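Local coordinates for twin-arginine translocation pathway signal protein (Burkholderia phytofirmans, PDB 2RJO) that binds galactose between the two lobes of a periplasmic-binding-protein fold and probably serves as the solute receptor of a sugar transport system, at residues S11-T16 with G143-N148; N148-E153 with A176-Q181. One frame throughout, in Å; residues are numbered along the deposited sequence.

Contact 1: S11-T16 with G143-N148; sequences SFRSLT and GGIFSN. With GAL (beta-D-galactopyranose), chain B; SO4 (sulfate ion), chain D.
Arg13 reaches from the end of strand 7-12 across the sugar cleft to Ile145 and Asn148, while the backbones stay far apart: the nearest CA pair, Arg13 and Ile145, is separated by 11.6 Å. The arginine chain runs extended through CB and CG and then bends about the CG-CD bond (chi3 -69°), which brings an edge of the guanidinium to the galactose. There Arg13 NH2 gives O6 of the sugar a fairly straight bond of 3.0 Å, with O6 at the guanidinium edge and in its plane. Arg13 NH1 holds O2 of a sulfate, probably from the crystallisation liquor, at 2.8 Å and adds weak bonds to O5 and O6 of the sugar. Over one face of the guanidinium lies Ile145, whose CD1 stands 3.6 Å from Arg13 NE; with CG1 anti to the carbonyl carbon (chi1 -64°) and the chain extended beyond it, the methyl is carried out to the charged plane. The Asn148 amide meets the same group obliquely, its plane 41° from that of the guanidinium. Asn72 OD1 takes Arg13 NE, so all three guanidinium nitrogens have hydrogen-bond partners, which should limit the rotation of the group. Tyr20 of helix 18-34 packs against Arg13, whereas Ile145 and Asn148 belong to the turn that links strand 137-143 to helix 149-163 in the facing lobe.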
ATOM      1  N   SER A  11      -1.838  12.001  -5.033  1.00 18.13           N
ATOM      2  CA  SER A  11      -0.595  12.235  -4.308  1.00 19.87           C
ATOM      3  C   SER A  11      -0.029  10.968  -3.683  1.00 18.61           C
ATOM      4  O   SER A  11      -0.734  10.229  -2.994  1.00 17.76           O
ATOM      5  CB  SER A  11      -0.803  13.276  -3.203  1.00 19.12           C
ATOM      6  OG  SER A  11       0.370  13.404  -2.412  1.00 20.34           O
ATOM      7  N   PHE A  12       1.256  10.731  -3.918  1.00 21.64           N
ATOM      8  CA  PHE A  12       1.932   9.561  -3.373  1.00 21.73           C
ATOM      9  C   PHE A  12       3.437   9.777  -3.217  1.00 23.27           C
ATOM     10  O   PHE A  12       3.999  10.756  -3.716  1.00 24.37           O
ATOM     11  CB  PHE A  12       1.632   8.339  -4.243  1.00 20.60           C
ATOM     12  CG  PHE A  12       1.859   8.567  -5.695  1.00 20.64           C
ATOM     13  CD1 PHE A  12       3.097   8.297  -6.272  1.00 22.11           C
ATOM     14  CD2 PHE A  12       0.838   9.076  -6.494  1.00 23.01           C
ATOM     15  CE1 PHE A  12       3.320   8.529  -7.636  1.00 23.71           C
ATOM     16  CE2 PHE A  12       1.049   9.314  -7.862  1.00 23.39           C
ATOM     17  CZ  PHE A  12       2.293   9.040  -8.429  1.00 23.14           C
ATOM     18  N   ARG A  13       4.091   8.853  -2.529  1.00 24.49           N
ATOM     19  CA  ARG A  13       5.515   8.986  -2.253  1.00 25.00           C
ATOM     20  C   ARG A  13       6.480   8.962  -3.440  1.00 25.90           C
ATOM     21  O   ARG A  13       7.207   9.933  -3.642  1.00 25.57           O
ATOM     22  CB  ARG A  13       5.936   7.944  -1.209  1.00 24.85           C
ATOM     23  CG  ARG A  13       7.062   8.417  -0.297  1.00 22.53           C
ATOM     24  CD  ARG A  13       7.312   7.474   0.859  1.00 19.88           C
ATOM     25  NE  ARG A  13       6.228   7.439   1.843  1.00 20.03           N
ATOM     26  CZ  ARG A  13       5.268   6.521   1.873  1.00 18.71           C
ATOM     27  NH1 ARG A  13       5.245   5.548   0.967  1.00 19.73           N
ATOM     28  NH2 ARG A  13       4.339   6.559   2.825  1.00 17.68           N
ATOM     29  N   SER A  14       6.501   7.889  -4.230  1.00 27.72           N
ATOM     30  CA  SER A  14       7.450   7.836  -5.345  1.00 30.03           C
ATOM     31  C   SER A  14       7.113   6.981  -6.553  1.00 30.24           C
ATOM     32  O   SER A  14       6.405   5.976  -6.445  1.00 32.08           O
ATOM     33  CB  SER A  14       8.810   7.389  -4.816  1.00 31.41           C
ATOM     34  OG  SER A  14       9.201   8.213  -3.736  1.00 37.12           O
ATOM     35  N   LEU A  15       7.648   7.382  -7.708  1.00 31.06           N
ATOM     36  CA  LEU A  15       7.442   6.643  -8.958  1.00 31.43           C
ATOM     37  C   LEU A  15       8.462   5.517  -9.099  1.00 31.26           C
ATOM     38  O   LEU A  15       8.411   4.742 -10.056  1.00 32.64           O
ATOM     39  CB  LEU A  15       7.585   7.565 -10.179  1.00 31.09           C
ATOM     40  CG  LEU A  15       6.382   8.286 -10.803  1.00 32.62           C
ATOM     41  CD1 LEU A  15       5.257   7.282 -11.032  1.00 34.45           C
ATOM     42  CD2 LEU A  15       5.920   9.419  -9.915  1.00 32.53           C
ATOM     43  N   THR A  16       9.386   5.417  -8.150  1.00 31.24           N
ATOM     44  CA  THR A  16      10.416   4.384  -8.233  1.00 30.20           C
ATOM     45  C   THR A  16       9.938   3.020  -7.738  1.00 28.89           C
ATOM     46  O   THR A  16      10.522   1.999  -8.087  1.00 28.96           O
ATOM     47  CB  THR A  16      11.709   4.808  -7.471  1.00 31.57           C
ATOM     48  OG1 THR A  16      12.542   3.657  -7.269  1.00 34.84           O
ATOM     49  CG2 THR A  16      11.385   5.432  -6.131  1.00 30.66           C
ATOM     50  N   GLY A 143      11.117  -3.837   7.638  1.00 17.84           N
ATOM     51  CA  GLY A 143       9.882  -3.089   7.818  1.00 17.26           C
ATOM     52  C   GLY A 143       9.793  -1.768   7.078  1.00 17.81           C
ATOM     53  O   GLY A 143      10.790  -1.235   6.602  1.00 19.29           O
ATOM     54  N   GLY A 144       8.582  -1.235   6.979  1.00 18.28           N
ATOM     55  CA  GLY A 144       8.380   0.033   6.296  1.00 20.00           C
ATOM     56  C   GLY A 144       8.535   1.209   7.240  1.00 20.16           C
ATOM     57  O   GLY A 144       8.868   1.013   8.409  1.00 20.90           O
ATOM     58  N   ILE A 145       8.303   2.427   6.746  1.00 21.51           N
ATOM     59  CA  ILE A 145       8.421   3.622   7.578  1.00 21.54           C
ATOM     60  C   ILE A 145       7.771   3.371   8.939  1.00 22.04           C
ATOM     61  O   ILE A 145       6.613   2.977   9.031  1.00 22.18           O
ATOM     62  CB  ILE A 145       7.772   4.848   6.888  1.00 23.22           C
ATOM     63  CG1 ILE A 145       8.545   5.168   5.605  1.00 22.21           C
ATOM     64  CG2 ILE A 145       7.773   6.058   7.827  1.00 22.38           C
ATOM     65  CD1 ILE A 145       7.898   6.224   4.731  1.00 22.08           C
ATOM     66  N   PHE A 146       8.551   3.576   9.990  1.00 22.67           N
ATOM     67  CA  PHE A 146       8.123   3.368  11.368  1.00 26.17           C
ATOM     68  C   PHE A 146       6.685   3.773  11.710  1.00 25.95           C
ATOM     69  O   PHE A 146       5.898   2.956  12.196  1.00 27.25           O
ATOM     70  CB  PHE A 146       9.119   4.089  12.299  1.00 27.55           C
ATOM     71  CG  PHE A 146       8.636   4.256  13.709  1.00 30.49           C
ATOM     72  CD1 PHE A 146       8.250   3.152  14.466  1.00 32.33           C
ATOM     73  CD2 PHE A 146       8.570   5.525  14.284  1.00 30.89           C
ATOM     74  CE1 PHE A 146       7.798   3.315  15.792  1.00 35.12           C
ATOM     75  CE2 PHE A 146       8.126   5.705  15.595  1.00 32.53           C
ATOM     76  CZ  PHE A 146       7.735   4.600  16.354  1.00 34.30           C
ATOM     77  N   SER A 147       6.338   5.028  11.455  1.00 27.25           N
ATOM     78  CA  SER A 147       5.007   5.528  11.790  1.00 26.60           C
ATOM     79  C   SER A 147       3.833   5.172  10.869  1.00 26.48           C
ATOM     80  O   SER A 147       2.679   5.403  11.241  1.00 27.15           O
ATOM     81  CB  SER A 147       5.066   7.047  11.966  1.00 27.89           C
ATOM     82  OG  SER A 147       5.526   7.680  10.780  1.00 31.11           O
ATOM     83  N   ASN A 148       4.104   4.635   9.679  1.00 23.32           N
ATOM     84  CA  ASN A 148       3.035   4.262   8.734  1.00 22.28           C
ATOM     85  C   ASN A 148       2.117   3.174   9.296  1.00 21.38           C
ATOM     86  O   ASN A 148       2.585   2.184   9.862  1.00 20.65           O
ATOM     87  CB  ASN A 148       3.643   3.769   7.414  1.00 20.57           C
ATOM     88  CG  ASN A 148       4.039   4.903   6.486  1.00 20.97           C
ATOM     89  OD1 ASN A 148       4.319   6.020   6.928  1.00 22.31           O
ATOM     90  ND2 ASN A 148       4.084   4.615   5.186  1.00 18.23           N
TER
HETATM   91  C1  GAL B 368       4.294   1.836  -0.065  1.00 19.20           C
HETATM   92  C2  GAL B 368       4.084   0.317   0.140  1.00 17.63           C
HETATM   93  C3  GAL B 368       2.579   0.053   0.369  1.00 19.02           C
HETATM   94  C4  GAL B 368       2.125   0.838   1.612  1.00 18.98           C
HETATM   95  C5  GAL B 368       2.406   2.340   1.326  1.00 20.12           C
HETATM   96  C6  GAL B 368       1.978   3.147   2.534  1.00 18.74           C
HETATM   97  O1  GAL B 368       5.697   2.091  -0.261  1.00 17.94           O
HETATM   98  O2  GAL B 368       4.514  -0.386  -1.024  1.00 18.75           O
HETATM   99  O3  GAL B 368       2.354  -1.338   0.590  1.00 16.35           O
HETATM  100  O4  GAL B 368       2.898   0.413   2.734  1.00 18.39           O
HETATM  101  O5  GAL B 368       3.838   2.566   1.109  1.00 19.35           O
HETATM  102  O6  GAL B 368       2.234   4.510   2.253  1.00 16.32           O
HETATM  103  S   SO4 D 370       8.055   4.280  -1.600  1.00 51.32           S
HETATM  104  O1  SO4 D 370       8.121   5.554  -2.362  1.00 52.20           O
HETATM  105  O2  SO4 D 370       7.515   4.515  -0.242  1.00 50.77           O
HETATM  106  O3  SO4 D 370       9.404   3.664  -1.536  1.00 52.64           O
HETATM  107  O4  SO4 D 370       7.136   3.363  -2.306  1.00 54.11           O

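Contact 2: N148-E153 with A176-Q181; sequences NVPAIE and ADWNSQ. With GAL (beta-D-galactopyranose), chain B.
The indole of Trp178 lies between the galactose and the first turn of helix 149-163, and nearly all of the packing in this contact is made by that one ring. Its benzo end is the tight part. Ala151 CB sits 3.5 Å from Trp178 CZ2, approaching the ring obliquely, with Ala151 N at the ring edge. Pro150 is looser: its CG is 4.1 Å from Trp178 CZ2 and also leans on the sugar, 3.4 Å from O4. At the pyrrole end the Asn148 amide stands at the ring edge, tilted by 40° to the indole plane, with Asn148 ND2, as modelled, 3.0 Å from Trp178 NE1. The ring is sent toward the helix by chi1 of -48°, which sets CG anti to the carbonyl carbon, from a backbone that passes through a type I' turn, Ala176 to Asn179.

The remainder of the two segments diverges. Ile152 is solvent-exposed on the helix, and Gln181 is likewise exposed at the start of helix 180-194, where Asn179 occupies the N-cap and its OD1 accepts a weak capping bond from Gln181 N. Ser180 N is bound to Asp207 OD2, on helix 206-218.

The sugar meets one face of the indole through O4, offset toward the rim and 3.1 Å from Trp178 CZ2, and through O1 near the CB and CG end, an arrangement that resembles the aromatic platforms of other sugar-binding proteins. Its hydroxyls are read by polar residues such as Asp70, Arg154, Asn205 and Asp231. Ala151 CB lies on the other side of the indole plane from O4 and Pro150 CG on the side of the sugar, a pair that probably limits tilting of the ring.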
ATOM      1  N   ASN A 148       4.104   4.635   9.679  1.00 23.32           N
ATOM      2  CA  ASN A 148       3.035   4.262   8.734  1.00 22.28           C
ATOM      3  C   ASN A 148       2.117   3.174   9.296  1.00 21.38           C
ATOM      4  O   ASN A 148       2.585   2.184   9.862  1.00 20.65           O
ATOM      5  CB  ASN A 148       3.643   3.769   7.414  1.00 20.57           C
ATOM      6  CG  ASN A 148       4.039   4.903   6.486  1.00 20.97           C
ATOM      7  OD1 ASN A 148       4.319   6.020   6.928  1.00 22.31           O
ATOM      8  ND2 ASN A 148       4.084   4.615   5.186  1.00 18.23           N
ATOM      9  N   VAL A 149       0.809   3.349   9.125  1.00 20.87           N
ATOM     10  CA  VAL A 149      -0.148   2.375   9.634  1.00 20.12           C
ATOM     11  C   VAL A 149       0.050   0.964   9.066  1.00 19.91           C
ATOM     12  O   VAL A 149      -0.059  -0.018   9.799  1.00 19.76           O
ATOM     13  CB  VAL A 149      -1.587   2.828   9.373  1.00 20.73           C
ATOM     14  CG1 VAL A 149      -2.569   1.818   9.940  1.00 22.35           C
ATOM     15  CG2 VAL A 149      -1.823   4.191  10.015  1.00 22.95           C
ATOM     16  N   PRO A 150       0.335   0.833   7.754  1.00 19.88           N
ATOM     17  CA  PRO A 150       0.521  -0.535   7.253  1.00 20.59           C
ATOM     18  C   PRO A 150       1.820  -1.166   7.754  1.00 20.78           C
ATOM     19  O   PRO A 150       1.893  -2.377   7.957  1.00 21.50           O
ATOM     20  CB  PRO A 150       0.469  -0.364   5.725  1.00 20.82           C
ATOM     21  CG  PRO A 150       0.957   1.035   5.508  1.00 17.97           C
ATOM     22  CD  PRO A 150       0.290   1.799   6.643  1.00 20.18           C
ATOM     23  N   ALA A 151       2.837  -0.343   7.979  1.00 20.80           N
ATOM     24  CA  ALA A 151       4.117  -0.842   8.479  1.00 19.72           C
ATOM     25  C   ALA A 151       3.932  -1.415   9.882  1.00 20.66           C
ATOM     26  O   ALA A 151       4.487  -2.458  10.225  1.00 20.03           O
ATOM     27  CB  ALA A 151       5.145   0.290   8.516  1.00 18.20           C
ATOM     28  N   ILE A 152       3.143  -0.711  10.683  1.00 20.67           N
ATOM     29  CA  ILE A 152       2.854  -1.096  12.055  1.00 21.11           C
ATOM     30  C   ILE A 152       1.989  -2.355  12.104  1.00 21.19           C
ATOM     31  O   ILE A 152       2.256  -3.280  12.882  1.00 20.85           O
ATOM     32  CB  ILE A 152       2.118   0.063  12.797  1.00 20.83           C
ATOM     33  CG1 ILE A 152       3.054   1.255  12.958  1.00 22.33           C
ATOM     34  CG2 ILE A 152       1.608  -0.398  14.142  1.00 21.58           C
ATOM     35  CD1 ILE A 152       2.362   2.494  13.526  1.00 23.15           C
ATOM     36  N   GLU A 153       0.962  -2.398  11.265  1.00 19.28           N
ATOM     37  CA  GLU A 153       0.066  -3.542  11.244  1.00 20.10           C
ATOM     38  C   GLU A 153       0.718  -4.808  10.695  1.00 20.49           C
ATOM     39  O   GLU A 153       0.597  -5.860  11.302  1.00 20.84           O
ATOM     40  CB  GLU A 153      -1.202  -3.213  10.447  1.00 22.81           C
ATOM     41  CG  GLU A 153      -1.886  -1.943  10.908  1.00 23.63           C
ATOM     42  CD  GLU A 153      -3.292  -1.785  10.353  1.00 26.65           C
ATOM     43  OE1 GLU A 153      -3.511  -2.083   9.157  1.00 25.45           O
ATOM     44  OE2 GLU A 153      -4.177  -1.344  11.118  1.00 29.20           O
ATOM     45  N   ALA A 176      13.484  -0.361   6.412  1.00 20.11           N
ATOM     46  CA  ALA A 176      14.124  -0.004   5.148  1.00 20.42           C
ATOM     47  C   ALA A 176      13.266   1.015   4.385  1.00 20.65           C
ATOM     48  O   ALA A 176      13.470   1.254   3.192  1.00 19.74           O
ATOM     49  CB  ALA A 176      14.358  -1.246   4.309  1.00 20.12           C
ATOM     50  N   ASP A 177      12.297   1.594   5.093  1.00 21.10           N
ATOM     51  CA  ASP A 177      11.412   2.617   4.543  1.00 22.16           C
ATOM     52  C   ASP A 177      10.783   2.314   3.173  1.00 22.39           C
ATOM     53  O   ASP A 177      10.738   3.200   2.315  1.00 20.27           O
ATOM     54  CB  ASP A 177      12.160   3.958   4.433  1.00 22.69           C
ATOM     55  CG  ASP A 177      12.594   4.518   5.782  1.00 25.89           C
ATOM     56  OD1 ASP A 177      11.879   4.324   6.787  1.00 25.69           O
ATOM     57  OD2 ASP A 177      13.656   5.181   5.826  1.00 30.23           O
ATOM     58  N   TRP A 178      10.313   1.082   2.965  1.00 21.95           N
ATOM     59  CA  TRP A 178       9.677   0.674   1.698  1.00 21.74           C
ATOM     60  C   TRP A 178      10.586   0.737   0.458  1.00 23.30           C
ATOM     61  O   TRP A 178      10.126   0.489  -0.657  1.00 22.50           O
ATOM     62  CB  TRP A 178       8.462   1.556   1.401  1.00 19.66           C
ATOM     63  CG  TRP A 178       7.495   1.771   2.545  1.00 19.33           C
ATOM     64  CD1 TRP A 178       7.128   2.970   3.081  1.00 18.53           C
ATOM     65  CD2 TRP A 178       6.719   0.773   3.230  1.00 16.95           C
ATOM     66  NE1 TRP A 178       6.170   2.785   4.048  1.00 18.16           N
ATOM     67  CE2 TRP A 178       5.902   1.448   4.161  1.00 17.83           C
ATOM     68  CE3 TRP A 178       6.638  -0.626   3.148  1.00 15.98           C
ATOM     69  CZ2 TRP A 178       5.008   0.767   5.006  1.00 17.42           C
ATOM     70  CZ3 TRP A 178       5.748  -1.303   3.989  1.00 16.81           C
ATOM     71  CH2 TRP A 178       4.948  -0.603   4.905  1.00 16.11           C
ATOM     72  N   ASN A 179      11.862   1.062   0.650  1.00 24.76           N
ATOM     73  CA  ASN A 179      12.809   1.228  -0.455  1.00 24.93           C
ATOM     74  C   ASN A 179      13.749   0.033  -0.676  1.00 24.36           C
ATOM     75  O   ASN A 179      14.409  -0.417   0.258  1.00 24.03           O
ATOM     76  CB  ASN A 179      13.612   2.502  -0.180  1.00 26.91           C
ATOM     77  CG  ASN A 179      14.449   2.937  -1.354  1.00 29.69           C
ATOM     78  OD1 ASN A 179      15.394   2.253  -1.742  1.00 30.79           O
ATOM     79  ND2 ASN A 179      14.109   4.086  -1.933  1.00 31.08           N
ATOM     80  N   SER A 180      13.821  -0.477  -1.905  1.00 23.96           N
ATOM     81  CA  SER A 180      14.692  -1.625  -2.191  1.00 24.58           C
ATOM     82  C   SER A 180      16.159  -1.272  -2.037  1.00 23.64           C
ATOM     83  O   SER A 180      16.956  -2.103  -1.622  1.00 23.38           O
ATOM     84  CB  SER A 180      14.469  -2.149  -3.612  1.00 24.71           C
ATOM     85  OG  SER A 180      14.900  -1.204  -4.569  1.00 26.01           O
ATOM     86  N   GLN A 181      16.500  -0.031  -2.377  1.00 25.41           N
ATOM     87  CA  GLN A 181      17.874   0.457  -2.304  1.00 27.52           C
ATOM     88  C   GLN A 181      18.359   0.582  -0.871  1.00 26.56           C
ATOM     89  O   GLN A 181      19.561   0.634  -0.615  1.00 26.93           O
ATOM     90  CB  GLN A 181      17.981   1.807  -3.004  1.00 29.82           C
ATOM     91  CG  GLN A 181      19.383   2.177  -3.437  1.00 34.05           C
ATOM     92  CD  GLN A 181      19.396   2.733  -4.849  1.00 37.73           C
ATOM     93  OE1 GLN A 181      18.335   3.034  -5.418  1.00 37.76           O
ATOM     94  NE2 GLN A 181      20.592   2.876  -5.424  1.00 38.13           N
TER
HETATM   95  C1  GAL B 368       4.294   1.836  -0.065  1.00 19.20           C
HETATM   96  C2  GAL B 368       4.084   0.317   0.140  1.00 17.63           C
HETATM   97  C3  GAL B 368       2.579   0.053   0.369  1.00 19.02           C
HETATM   98  C4  GAL B 368       2.125   0.838   1.612  1.00 18.98           C
HETATM   99  C5  GAL B 368       2.406   2.340   1.326  1.00 20.12           C
HETATM  100  C6  GAL B 368       1.978   3.147   2.534  1.00 18.74           C
HETATM  101  O1  GAL B 368       5.697   2.091  -0.261  1.00 17.94           O
HETATM  102  O2  GAL B 368       4.514  -0.386  -1.024  1.00 18.75           O
HETATM  103  O3  GAL B 368       2.354  -1.338   0.590  1.00 16.35           O
HETATM  104  O4  GAL B 368       2.898   0.413   2.734  1.00 18.39           O
HETATM  105  O5  GAL B 368       3.838   2.566   1.109  1.00 19.35           O
HETATM  106  O6  GAL B 368       2.234   4.510   2.253  1.00 16.32           O

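Both contacts line the galactose site, and their centres are only about 6 Å apart. Asn148 belongs to both, with its amide between the guanidinium of contact 1 and the indole of contact 2. Contact 1 spans the cleft between the lobes, whereas contact 2 lies within one lobe and covers one side of the sugar with the Trp178 indole. The backbones also join directly: Gly143 O and Ala176 N, 2.8 Å apart, make a probable hydrogen bond between the two neighbouring strand ends, and Ile145 O packs 3.1 Å from Ala151 CB. Such an arrangement is consistent with a closed, ligand-bound form, with Arg13 of one lobe and Trp178 of the other both touching the sugar.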